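Local coordinates for bacillaene synthase decarboxylase PksI (Bacillus subtilis, PDB 4Q1K), which catalyses decarboxylation of a 3-methylglutaconyl group tethered to PksL to a 3-methylcrotonyl group during synthesis of the polyketide antibiotic bacillaene, at residues F81-T86 and H123-G128; G89-Q94 and S260-L265; Y146-M151 and E176-A181; G154-M159 and M247-T252. The protein carries 1 engineered substitution. All coordinates share one frame; numbering follows the deposited sequence.

Contact 1: residues F81-T86 and H123-G128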
loop_
_atom_site.group_PDB
_atom_site.type_symbol
_atom_site.label_atom_id
_atom_site.label_comp_id
_atom_site.label_asym_id
_atom_site.label_seq_id
_atom_site.Cartn_x
_atom_site.Cartn_y
_atom_site.Cartn_z
ATOM N N PHE B 81 24.936 6.623 -1.867
ATOM C CA PHE B 81 24.451 5.623 -2.814
ATOM C C PHE B 81 24.501 6.295 -4.243
ATOM O O PHE B 81 25.241 5.896 -5.127
ATOM C CB PHE B 81 22.968 5.221 -2.495
ATOM C CG PHE B 81 22.359 4.302 -3.534
ATOM C CD1 PHE B 81 22.856 2.962 -3.668
ATOM C CD2 PHE B 81 21.336 4.759 -4.399
ATOM C CE1 PHE B 81 22.283 2.082 -4.633
ATOM C CE2 PHE B 81 20.783 3.924 -5.385
ATOM C CZ PHE B 81 21.260 2.592 -5.487
ATOM N N ALA B 82 23.707 7.347 -4.434
ATOM C CA ALA B 82 23.603 7.977 -5.761
ATOM C C ALA B 82 22.948 9.329 -5.522
ATOM O O ALA B 82 21.961 9.444 -4.799
ATOM C CB ALA B 82 22.846 7.134 -6.825
ATOM N N SER B 83 23.463 10.370 -6.180
ATOM C CA SER B 83 23.076 11.743 -5.798
ATOM C C SER B 83 22.264 12.404 -6.913
ATOM O O SER B 83 21.952 13.582 -6.814
ATOM C CB SER B 83 24.398 12.569 -5.668
ATOM O OG SER B 83 24.952 12.281 -4.433
ATOM N N GLY B 84 22.000 11.705 -8.016
ATOM C CA GLY B 84 21.013 12.151 -8.995
ATOM C C GLY B 84 21.671 13.062 -10.045
ATOM O O GLY B 84 22.907 13.032 -10.205
ATOM N N GLY B 85 20.886 13.944 -10.659
ATOM C CA GLY B 85 21.437 14.764 -11.802
ATOM C C GLY B 85 22.568 15.665 -11.279
ATOM O O GLY B 85 22.488 16.186 -10.183
ATOM N N THR B 86 23.634 15.909 -12.054
ATOM C CA THR B 86 24.570 16.952 -11.670
ATOM C C THR B 86 23.906 18.343 -11.880
ATOM O O THR B 86 22.858 18.431 -12.590
ATOM C CB THR B 86 25.836 16.895 -12.539
ATOM O OG1 THR B 86 25.449 17.110 -13.905
ATOM C CG2 THR B 86 26.504 15.460 -12.414
ATOM N N HIS B 123 23.523 8.160 0.984
ATOM C CA HIS B 123 22.401 9.022 0.581
ATOM C C HIS B 123 21.885 8.729 -0.833
ATOM O O HIS B 123 22.679 8.354 -1.726
ATOM C CB HIS B 123 22.827 10.474 0.629
ATOM C CG HIS B 123 23.449 10.827 1.946
ATOM N ND1 HIS B 123 24.780 11.223 2.069
ATOM C CD2 HIS B 123 22.947 10.755 3.196
ATOM C CE1 HIS B 123 25.040 11.447 3.350
ATOM N NE2 HIS B 123 23.942 11.173 4.047
ATOM N N GLY B 124 20.579 8.914 -1.012
ATOM C CA GLY B 124 19.960 8.640 -2.272
ATOM C C GLY B 124 19.138 9.904 -2.570
ATOM O O GLY B 124 18.132 10.210 -1.875
ATOM N N ILE B 125 19.563 10.642 -3.588
ATOM C CA ILE B 125 19.042 11.985 -3.840
ATOM C C ILE B 125 18.503 12.047 -5.307
ATOM O O ILE B 125 19.212 11.689 -6.247
ATOM C CB ILE B 125 20.176 13.045 -3.701
ATOM C CG1 ILE B 125 20.780 12.946 -2.287
ATOM C CG2 ILE B 125 19.659 14.470 -4.038
ATOM C CD1 ILE B 125 22.120 13.611 -2.161
ATOM N N GLY B 126 17.246 12.478 -5.445
ATOM C CA GLY B 126 16.611 12.756 -6.689
ATOM C C GLY B 126 16.621 11.551 -7.571
ATOM O O GLY B 126 16.176 10.488 -7.194
ATOM N N GLY B 127 17.216 11.726 -8.775
ATOM C CA GLY B 127 17.332 10.591 -9.734
ATOM C C GLY B 127 18.049 9.377 -9.167
ATOM O O GLY B 127 17.742 8.236 -9.588
ATOM N N GLY B 128 19.019 9.636 -8.275
ATOM C CA GLY B 128 19.798 8.589 -7.592
ATOM C C GLY B 128 18.865 7.696 -6.724
ATOM O O GLY B 128 18.950 6.446 -6.783
HETATM O O HOH W 1 18.025 14.171 -9.831
#
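With Phe-81 CG turned opposite the backbone N (chi1 174°), the phenyl ring lies beside the start of helix 127-133, and its edge atom CE2 meets Gly-128 O in the ring plane at 3.4 Å. Ile-125 has CG1 beside its own backbone N, which carries CD1 to 3.9 Å from Ser-83 OG; that hydroxyl has its hydrogen bond to Lys-45 O. Between these side chains Ala-82 and Gly-124 form a parallel bridge. Ile-125 N donates to Ala-82 O at 2.9 Å, while His-123 O accepts from both Ala-82 N and Phe-81 N. The first of these is the straighter, with 160° at the hydrogen against 138°. Ala-82 CB lies on Gly-128 CA at 3.5 Å, tighter than usual for two carbons, an approach open because Gly-128 has no side chain. Beyond the bridge, one water accepts from Gly-85 N at 3.0 Å and from Gly-127 N at 2.8 Å. Two backbone N-H groups converging on a single oxygen, at the start of a helix, are consistent with the oxyanion hole of the crotonase fold, which would polarise a thioester carbonyl held in place of the water.

Contact 2: residues G89-Q94 and S260-L265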
loop_
_atom_site.group_PDB
_atom_site.type_symbol
_atom_site.label_atom_id
_atom_site.label_comp_id
_atom_site.label_asym_id
_atom_site.label_seq_id
_atom_site.Cartn_x
_atom_site.Cartn_y
_atom_site.Cartn_z
ATOM N N GLY B 89 24.011 18.946 -15.555
ATOM C CA GLY B 89 22.939 18.135 -16.167
ATOM C C GLY B 89 21.573 18.757 -16.043
ATOM O O GLY B 89 20.778 18.776 -17.013
ATOM N N LEU B 90 21.239 19.205 -14.844
ATOM C CA LEU B 90 19.899 19.799 -14.660
ATOM C C LEU B 90 19.761 21.119 -15.420
ATOM O O LEU B 90 18.691 21.425 -15.980
ATOM C CB LEU B 90 19.631 20.056 -13.156
ATOM C CG LEU B 90 19.577 18.727 -12.347
ATOM C CD1 LEU B 90 19.458 19.174 -10.922
ATOM C CD2 LEU B 90 18.406 17.864 -12.787
ATOM N N LEU B 91 20.847 21.891 -15.483
ATOM C CA LEU B 91 20.781 23.208 -16.137
ATOM C C LEU B 91 20.599 23.006 -17.655
ATOM O O LEU B 91 20.000 23.839 -18.329
ATOM C CB LEU B 91 22.117 24.010 -15.914
ATOM C CG LEU B 91 22.174 24.586 -14.499
ATOM C CD1 LEU B 91 23.528 25.105 -14.051
ATOM C CD2 LEU B 91 21.070 25.657 -14.389
ATOM N N ARG B 92 21.148 21.898 -18.145
ATOM C CA ARG B 92 21.064 21.530 -19.547
ATOM C C ARG B 92 19.620 21.245 -19.917
ATOM O O ARG B 92 19.145 21.689 -20.963
ATOM C CB ARG B 92 21.933 20.304 -19.834
ATOM C CG ARG B 92 23.421 20.536 -19.624
ATOM C CD ARG B 92 24.090 21.018 -20.901
ATOM N NE ARG B 92 24.278 19.936 -21.863
ATOM C CZ ARG B 92 25.018 18.856 -21.636
ATOM N NH1 ARG B 92 25.645 18.710 -20.477
ATOM N NH2 ARG B 92 25.133 17.920 -22.570
ATOM N N ILE B 93 18.913 20.510 -19.063
ATOM C CA ILE B 93 17.499 20.261 -19.342
ATOM C C ILE B 93 16.712 21.596 -19.216
ATOM O O ILE B 93 15.771 21.848 -19.983
ATOM C CB ILE B 93 16.872 19.223 -18.336
ATOM C CG1 ILE B 93 17.629 17.867 -18.390
ATOM C CG2 ILE B 93 15.391 19.072 -18.669
ATOM C CD1 ILE B 93 17.114 16.816 -17.320
ATOM N N GLN B 94 17.080 22.454 -18.253
ATOM C CA GLN B 94 16.324 23.716 -18.074
ATOM C C GLN B 94 16.454 24.527 -19.379
ATOM O O GLN B 94 15.460 25.088 -19.870
ATOM C CB GLN B 94 16.825 24.479 -16.845
ATOM C CG GLN B 94 16.027 25.719 -16.439
ATOM C CD GLN B 94 16.272 26.958 -17.273
ATOM O OE1 GLN B 94 17.307 27.064 -17.950
ATOM N NE2 GLN B 94 15.277 27.864 -17.302
ATOM N N SER B 260 17.323 29.703 -11.630
ATOM C CA SER B 260 17.732 30.369 -10.391
ATOM C C SER B 260 17.795 29.385 -9.244
ATOM O O SER B 260 18.716 29.443 -8.448
ATOM C CB SER B 260 16.703 31.428 -9.969
ATOM O OG SER B 260 16.702 32.417 -10.949
ATOM N N ARG B 261 16.771 28.543 -9.126
ATOM C CA ARG B 261 16.797 27.534 -8.007
ATOM C C ARG B 261 17.916 26.490 -8.139
ATOM O O ARG B 261 18.506 26.092 -7.153
ATOM C CB ARG B 261 15.446 26.822 -7.856
ATOM C CG ARG B 261 14.325 27.789 -7.474
ATOM C CD ARG B 261 13.008 27.120 -7.815
ATOM N NE ARG B 261 11.846 27.959 -7.497
ATOM C CZ ARG B 261 11.076 27.773 -6.443
ATOM N NH1 ARG B 261 11.307 26.716 -5.633
ATOM N NH2 ARG B 261 10.027 28.617 -6.224
ATOM N N ILE B 262 18.163 26.011 -9.356
ATOM C CA ILE B 262 19.259 25.052 -9.537
ATOM C C ILE B 262 20.566 25.708 -9.174
ATOM O O ILE B 262 21.424 25.100 -8.554
ATOM C CB ILE B 262 19.347 24.514 -10.987
ATOM C CG1 ILE B 262 18.063 23.754 -11.353
ATOM C CG2 ILE B 262 20.589 23.671 -11.223
ATOM C CD1 ILE B 262 17.988 23.386 -12.835
ATOM N N LYS B 263 20.770 26.949 -9.615
ATOM C CA LYS B 263 22.034 27.583 -9.296
ATOM C C LYS B 263 22.119 27.940 -7.880
ATOM O O LYS B 263 23.201 27.816 -7.300
ATOM C CB LYS B 263 22.219 28.840 -10.155
ATOM C CG LYS B 263 22.599 28.435 -11.552
ATOM C CD LYS B 263 23.228 29.599 -12.258
ATOM C CE LYS B 263 22.207 30.262 -13.127
ATOM N NZ LYS B 263 22.900 31.256 -14.011
ATOM N N GLY B 264 20.981 28.355 -7.294
ATOM C CA GLY B 264 20.946 28.800 -5.884
ATOM C C GLY B 264 20.963 27.691 -4.856
ATOM O O GLY B 264 21.546 27.854 -3.785
ATOM N N LEU B 265 20.261 26.593 -5.135
ATOM C CA LEU B 265 19.932 25.661 -4.024
ATOM C C LEU B 265 20.621 24.300 -4.210
ATOM O O LEU B 265 20.439 23.384 -3.364
ATOM C CB LEU B 265 18.373 25.401 -3.974
ATOM C CG LEU B 265 17.513 26.684 -3.912
ATOM C CD1 LEU B 265 16.038 26.358 -3.932
ATOM C CD2 LEU B 265 17.892 27.476 -2.704
#
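An antiparallel helix pair joins the C-terminal helix of this crotonase-fold subunit to helix 87-94, and Ile-262 is the residue that fits between Leu-90 and Leu-91. The short segments run at 167° to each other with their axes 10.1 Å apart, and the nearest alpha carbons are those of Leu-91 and Ile-262. Ile-262 points at the partner helix and uses both of its branches. CG1 stands beside the backbone N (chi1 -62°) and an extended chi2 (171°) carries CD1 forward to Leu-90 CB at 3.7 Å. The other branch, CG2, lies against Leu-91 CG at 3.8 Å, and the Leu-91 and Ile-262 side chains slide past each other in opposite directions. Gln-94 closes the group one turn further on with its CB, 4.3 Å from Ile-262 CD1. Its amide turns to another task, as NE2 donates to His-255 O. At the outer margin the aliphatic part of Lys-263 comes alongside Leu-91, with CG 4.3 Å from Leu-91 CD2. The side chains thus meet carbon on carbon, burying 219 Å² in all, and Ile-262 CD1 also rests near Leu-90 O. Polar ties lie at the borders, where Gln-87 NE2 reaches Ile-262 O and His-254 ND1 meets Gln-94 O. On a flank of helix 256-265, Arg-261 forms a salt bridge with Glu-257 and a hydrogen bond to Glu-217 O of a neighbouring subunit. Both helices touch the loop preceding helix 161-169, Leu-90 CD2 on Phe-155 and Arg-261 CD on Gly-154, so the three elements meet in a triangle.

Contact 3: residues Y146-M151 and E176-A181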
loop_
_atom_site.group_PDB
_atom_site.type_symbol
_atom_site.label_atom_id
_atom_site.label_comp_id
_atom_site.label_asym_id
_atom_site.label_seq_id
_atom_site.Cartn_x
_atom_site.Cartn_y
_atom_site.Cartn_z
ATOM N N TYR B 146 17.320 10.484 2.161
ATOM C CA TYR B 146 16.640 10.058 0.897
ATOM C C TYR B 146 15.694 11.168 0.513
ATOM O O TYR B 146 14.958 11.663 1.345
ATOM C CB TYR B 146 15.904 8.726 1.052
ATOM C CG TYR B 146 16.944 7.656 1.456
ATOM C CD1 TYR B 146 17.809 7.108 0.518
ATOM C CD2 TYR B 146 17.070 7.263 2.809
ATOM C CE1 TYR B 146 18.836 6.230 0.914
ATOM C CE2 TYR B 146 18.061 6.380 3.213
ATOM C CZ TYR B 146 18.980 5.899 2.247
ATOM O OH TYR B 146 19.924 5.004 2.590
ATOM N N THR B 147 15.718 11.575 -0.767
ATOM C CA THR B 147 14.762 12.650 -1.113
ATOM C C THR B 147 14.435 12.522 -2.619
ATOM O O THR B 147 15.289 12.166 -3.402
ATOM C CB THR B 147 15.344 14.027 -0.809
ATOM O OG1 THR B 147 14.485 15.054 -1.306
ATOM C CG2 THR B 147 16.680 14.217 -1.536
ATOM N N ALA B 148 13.187 12.792 -2.997
ATOM C CA ALA B 148 12.889 12.973 -4.453
ATOM C C ALA B 148 12.785 14.478 -4.587
ATOM O O ALA B 148 11.672 15.072 -4.371
ATOM C CB ALA B 148 11.543 12.305 -4.750
ATOM N N ASN B 149 13.953 15.119 -4.684
ATOM C CA ASN B 149 14.012 16.600 -4.476
ATOM C C ASN B 149 13.734 17.528 -5.705
ATOM O O ASN B 149 13.866 18.718 -5.546
ATOM C CB ASN B 149 15.345 16.980 -3.832
ATOM C CG ASN B 149 16.523 16.774 -4.726
ATOM O OD1 ASN B 149 16.420 16.142 -5.787
ATOM N ND2 ASN B 149 17.687 17.304 -4.309
ATOM N N PHE B 150 13.278 16.962 -6.817
ATOM C CA PHE B 150 12.937 17.625 -8.090
ATOM C C PHE B 150 12.214 18.935 -7.832
ATOM O O PHE B 150 12.640 20.006 -8.294
ATOM C CB PHE B 150 12.053 16.679 -8.945
ATOM C CG PHE B 150 12.630 15.281 -9.054
ATOM C CD1 PHE B 150 13.680 15.009 -9.937
ATOM C CD2 PHE B 150 12.156 14.264 -8.218
ATOM C CE1 PHE B 150 14.233 13.716 -10.052
ATOM C CE2 PHE B 150 12.703 12.972 -8.321
ATOM C CZ PHE B 150 13.696 12.695 -9.236
ATOM N N MET B 151 11.122 18.864 -7.074
ATOM C CA MET B 151 10.273 20.086 -6.898
ATOM C C MET B 151 10.966 21.183 -6.084
ATOM O O MET B 151 10.589 22.380 -6.118
ATOM C CB MET B 151 8.924 19.670 -6.224
ATOM C CG MET B 151 8.047 18.791 -7.161
ATOM S SD MET B 151 7.033 19.877 -8.316
ATOM C CE MET B 151 5.807 20.427 -7.173
ATOM N N GLU B 176 3.349 13.091 -0.441
ATOM C CA GLU B 176 4.107 14.019 0.345
ATOM C C GLU B 176 5.528 14.068 -0.201
ATOM O O GLU B 176 6.124 15.156 -0.351
ATOM C CB GLU B 176 4.095 13.422 1.807
ATOM C CG GLU B 176 4.891 14.261 2.753
ATOM C CD GLU B 176 4.976 13.556 4.131
ATOM O OE1 GLU B 176 3.923 13.156 4.635
ATOM O OE2 GLU B 176 6.098 13.401 4.667
ATOM N N ILE B 177 6.108 12.885 -0.430
ATOM C CA ILE B 177 7.496 12.862 -0.968
ATOM C C ILE B 177 7.666 13.620 -2.282
ATOM O O ILE B 177 8.608 14.402 -2.440
ATOM C CB ILE B 177 7.979 11.392 -1.195
ATOM C CG1 ILE B 177 8.216 10.780 0.221
ATOM C CG2 ILE B 177 9.221 11.239 -2.129
ATOM C CD1 ILE B 177 8.382 9.204 0.205
ATOM N N LEU B 178 6.721 13.443 -3.161
ATOM C CA LEU B 178 6.862 14.050 -4.512
ATOM C C LEU B 178 6.451 15.539 -4.526
ATOM O O LEU B 178 7.200 16.357 -5.160
ATOM C CB LEU B 178 6.022 13.308 -5.561
ATOM C CG LEU B 178 6.463 11.870 -5.738
ATOM C CD1 LEU B 178 5.392 11.152 -6.626
ATOM C CD2 LEU B 178 7.829 11.806 -6.506
ATOM N N LEU B 179 5.344 15.908 -3.898
ATOM C CA LEU B 179 4.930 17.335 -3.902
ATOM C C LEU B 179 5.940 18.187 -3.109
ATOM O O LEU B 179 6.219 19.338 -3.526
ATOM C CB LEU B 179 3.550 17.498 -3.260
ATOM C CG LEU B 179 2.379 16.938 -4.112
ATOM C CD1 LEU B 179 1.176 16.909 -3.137
ATOM C CD2 LEU B 179 2.035 17.888 -5.240
ATOM N N ASN B 180 6.346 17.716 -1.899
ATOM C CA ASN B 180 7.088 18.597 -1.043
ATOM C C ASN B 180 8.634 18.489 -1.210
ATOM O O ASN B 180 9.375 19.399 -0.738
ATOM C CB ASN B 180 6.734 18.383 0.420
ATOM C CG ASN B 180 7.140 19.572 1.302
ATOM O OD1 ASN B 180 7.575 19.352 2.472
ATOM N ND2 ASN B 180 7.011 20.805 0.786
ATOM N N ALA B 181 9.120 17.401 -1.824
ATOM C CA ALA B 181 10.565 17.243 -2.107
ATOM C C ALA B 181 11.402 17.303 -0.850
ATOM O O ALA B 181 12.561 17.706 -0.851
ATOM C CB ALA B 181 11.031 18.309 -3.123
HETATM O O HOH W 2 11.197 13.731 -1.232
HETATM O O HOH W 3 9.829 16.369 -5.980
#
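The Phe-150 ring turns its edge, in plane, to the water that ties Ala-148 and Met-151 to Leu-178, while Pro-157 CA stands above the CG corner of one face. The amide of Asn-149 is turned from the helix: its CG lies between the backbone N and carbonyl carbon (chi1 68°), and the group packs on Ile-125, leaving its backbone to face Ala-181. Here, in the crotonase fold, the chain leaving strand 145-147 meets the C-terminal end of helix 171-180. Ala-181 leaves that helix with positive phi, and its CA directs a hydrogen at Ala-148 O over 3.3 Å, a CA-H...O contact. Ala-148 CB meets Ile-177 CG2 at 3.7 Å and Leu-178 CD2 slightly further off. Met-151 folds over the last helical turn: chi1 (-68°) brings CG to 3.3 Å from Leu-178 O, and bends at chi2 and chi3 then return CE to 3.8 Å from Leu-179 O. The Thr-147 hydroxyl approaches Ala-181 O, but its hydrogen bond is with Gly-182 O. Leu-226 of a neighbouring subunit packs on Met-151 and Leu-179. Direct polar bonds between the segments are replaced by two waters. One accepts from Ala-148 N and donates to Ile-177 O; the other accepts from Met-151 N and donates to Ala-148 O and Leu-178 O, each at 2.8 Å. Leu-178 O is therefore met by water, and Ile-177 O takes a water as well as the backbone bond from Ala-181 N, whereas Leu-179 O is buried under methionine carbons with no partner in the model.

Contact 4: residues G154-M159 and M247-T252. Engineered in segment 247-252: Ala-251 (natural residue Lys).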
loop_
_atom_site.group_PDB
_atom_site.type_symbol
_atom_site.label_atom_id
_atom_site.label_comp_id
_atom_site.label_asym_id
_atom_site.label_seq_id
_atom_site.Cartn_x
_atom_site.Cartn_y
_atom_site.Cartn_z
ATOM N N GLY B 154 11.792 23.594 -8.596
ATOM C CA GLY B 154 10.738 24.256 -9.347
ATOM C C GLY B 154 10.129 23.441 -10.407
ATOM O O GLY B 154 9.164 23.874 -11.026
ATOM N N PHE B 155 10.661 22.223 -10.632
ATOM C CA PHE B 155 10.153 21.435 -11.777
ATOM C C PHE B 155 9.568 20.134 -11.257
ATOM O O PHE B 155 9.877 19.683 -10.131
ATOM C CB PHE B 155 11.244 21.164 -12.867
ATOM C CG PHE B 155 12.482 20.387 -12.378
ATOM C CD1 PHE B 155 12.503 18.994 -12.354
ATOM C CD2 PHE B 155 13.650 21.076 -11.994
ATOM C CE1 PHE B 155 13.643 18.316 -11.869
ATOM C CE2 PHE B 155 14.819 20.390 -11.568
ATOM C CZ PHE B 155 14.779 19.002 -11.469
ATOM N N THR B 156 8.718 19.527 -12.059
ATOM C CA THR B 156 8.060 18.266 -11.650
ATOM C C THR B 156 8.993 17.034 -11.709
ATOM O O THR B 156 9.987 17.060 -12.409
ATOM C CB THR B 156 6.845 18.055 -12.537
ATOM O OG1 THR B 156 7.232 18.177 -13.930
ATOM C CG2 THR B 156 5.737 19.124 -12.156
ATOM N N PRO B 157 8.690 15.982 -10.928
ATOM C CA PRO B 157 9.619 14.848 -10.863
ATOM C C PRO B 157 9.701 14.159 -12.249
ATOM O O PRO B 157 8.660 13.904 -12.889
ATOM C CB PRO B 157 8.970 13.939 -9.810
ATOM C CG PRO B 157 8.173 14.878 -8.911
ATOM C CD PRO B 157 7.636 15.905 -9.908
ATOM N N GLY B 158 10.913 13.799 -12.681
ATOM C CA GLY B 158 11.046 12.945 -13.895
ATOM C C GLY B 158 11.597 11.573 -13.511
ATOM O O GLY B 158 11.359 11.103 -12.383
ATOM N N MET B 159 12.320 10.931 -14.422
ATOM C CA MET B 159 12.943 9.639 -14.139
ATOM C C MET B 159 11.961 8.599 -13.593
ATOM O O MET B 159 12.341 7.723 -12.816
ATOM C CB MET B 159 14.113 9.812 -13.167
ATOM C CG MET B 159 15.051 10.954 -13.524
ATOM S SD MET B 159 16.449 10.417 -14.528
ATOM C CE MET B 159 17.576 9.841 -13.260
ATOM N N MET B 247 5.895 15.620 -20.600
ATOM C CA MET B 247 4.925 16.690 -20.789
ATOM C C MET B 247 4.986 17.702 -19.646
ATOM O O MET B 247 4.970 18.910 -19.878
ATOM C CB MET B 247 3.511 16.118 -20.910
ATOM C CG MET B 247 3.184 15.557 -22.284
ATOM S SD MET B 247 1.441 15.137 -22.469
ATOM C CE MET B 247 1.117 14.340 -20.897
ATOM N N MET B 248 5.056 17.206 -18.412
ATOM C CA MET B 248 5.118 18.087 -17.241
ATOM C C MET B 248 6.426 18.887 -17.233
ATOM O O MET B 248 6.438 20.065 -16.820
ATOM C CB MET B 248 4.891 17.285 -15.923
ATOM C CG MET B 248 3.470 16.738 -15.815
ATOM S SD MET B 248 3.198 16.132 -14.105
ATOM C CE MET B 248 4.242 14.658 -14.166
ATOM N N HIS B 249 7.503 18.288 -17.720
ATOM C CA HIS B 249 8.793 18.973 -17.778
ATOM C C HIS B 249 8.632 20.105 -18.806
ATOM O O HIS B 249 9.182 21.210 -18.632
ATOM C CB HIS B 249 9.890 18.031 -18.246
ATOM C CG HIS B 249 10.578 17.279 -17.129
ATOM N ND1 HIS B 249 10.175 17.351 -15.810
ATOM C CD2 HIS B 249 11.679 16.511 -17.137
ATOM C CE1 HIS B 249 10.966 16.598 -15.057
ATOM N NE2 HIS B 249 11.902 16.095 -15.833
ATOM N N GLU B 250 7.921 19.790 -19.888
ATOM C CA GLU B 250 7.657 20.882 -20.928
ATOM C C GLU B 250 6.970 22.072 -20.304
ATOM O O GLU B 250 7.285 23.253 -20.567
ATOM C CB GLU B 250 6.793 20.278 -22.062
ATOM C CG GLU B 250 6.073 21.288 -22.915
ATOM C CD GLU B 250 6.859 21.506 -24.168
ATOM O OE1 GLU B 250 6.388 21.060 -25.240
ATOM O OE2 GLU B 250 7.978 22.059 -24.062
ATOM N N ALA B 251 6.060 21.806 -19.398
ATOM C CA ALA B 251 5.313 22.873 -18.813
ATOM C C ALA B 251 6.008 23.553 -17.595
ATOM O O ALA B 251 5.583 24.612 -17.172
ATOM C CB ALA B 251 3.970 22.315 -18.402
ATOM N N THR B 252 7.017 22.915 -16.973
ATOM C CA THR B 252 7.595 23.455 -15.729
ATOM C C THR B 252 9.122 23.727 -15.770
ATOM O O THR B 252 9.621 24.525 -14.951
ATOM C CB THR B 252 7.219 22.543 -14.457
ATOM O OG1 THR B 252 7.817 21.241 -14.577
ATOM C CG2 THR B 252 5.722 22.349 -14.406
HETATM O O HOH W 4 8.669 26.057 -12.903
#
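Thr-156 wedges against Met-248 and Thr-252 where, in this crotonase-fold subunit, the loop before helix 161-169 meets the C-terminal part of helix 220-252. This is the close-packed half. Thr-156 OG1 reaches Met-248 CB at 3.2 Å, the two side chains crossing at about a right angle, and Thr-156 CG2 touches Thr-252 CG2. Thr-156 N donates to Thr-252 OG1 at 3.2 Å, with 164° at the hydrogen. A chi1 of 65° folds that hydroxyl back over its own helix, where Thr-252 OG1 donates to Met-248 O at 2.9 Å from above the carbonyl plane. One oxygen thereby links the loop to the preceding helical turn. Phe-155 turns an edge to the face of the active-site residue His-249, an offset T-shaped pair with centroids 5.8 Å apart and planes at 89°; Phe-253 and Phe-100 also meet the imidazole. The other side of the helix is solvent-facing: Met-247, Glu-250 and the engineered Ala-251 are exposed and take no part. At the end of the interface, where Ser-222 OG of a neighbouring subunit also bonds Gly-154 O, the segments are joined through water instead of directly: one water donates to both carbonyls, 2.9 Å from Gly-154 O and 2.7 Å from Thr-252 O.

Contacts 1, 3 and 4 are buried, whereas contact 2, whose centre lies farthest from that of the chain at about 20 Å, is partly exposed. Contacts 1 and 3 share a sheet: strands 123-125 and 145-147 are neighbours, joined through Gly-124 and Gly-126 with Thr-147. Contacts 3 and 4 interlock through Phe-150, Pro-157 and Phe-155, and both touch the second subunit. Chemistry follows place. Direct backbone bonds dominate contact 1 near the centre, waters mediate contact 3, a threonine hydroxyl and an aromatic pair mark contact 4, and contact 2 is aliphatic. Helices 220-252 and 256-265 follow each other in the chain, so contacts 4 and 2 hold successive C-terminal elements.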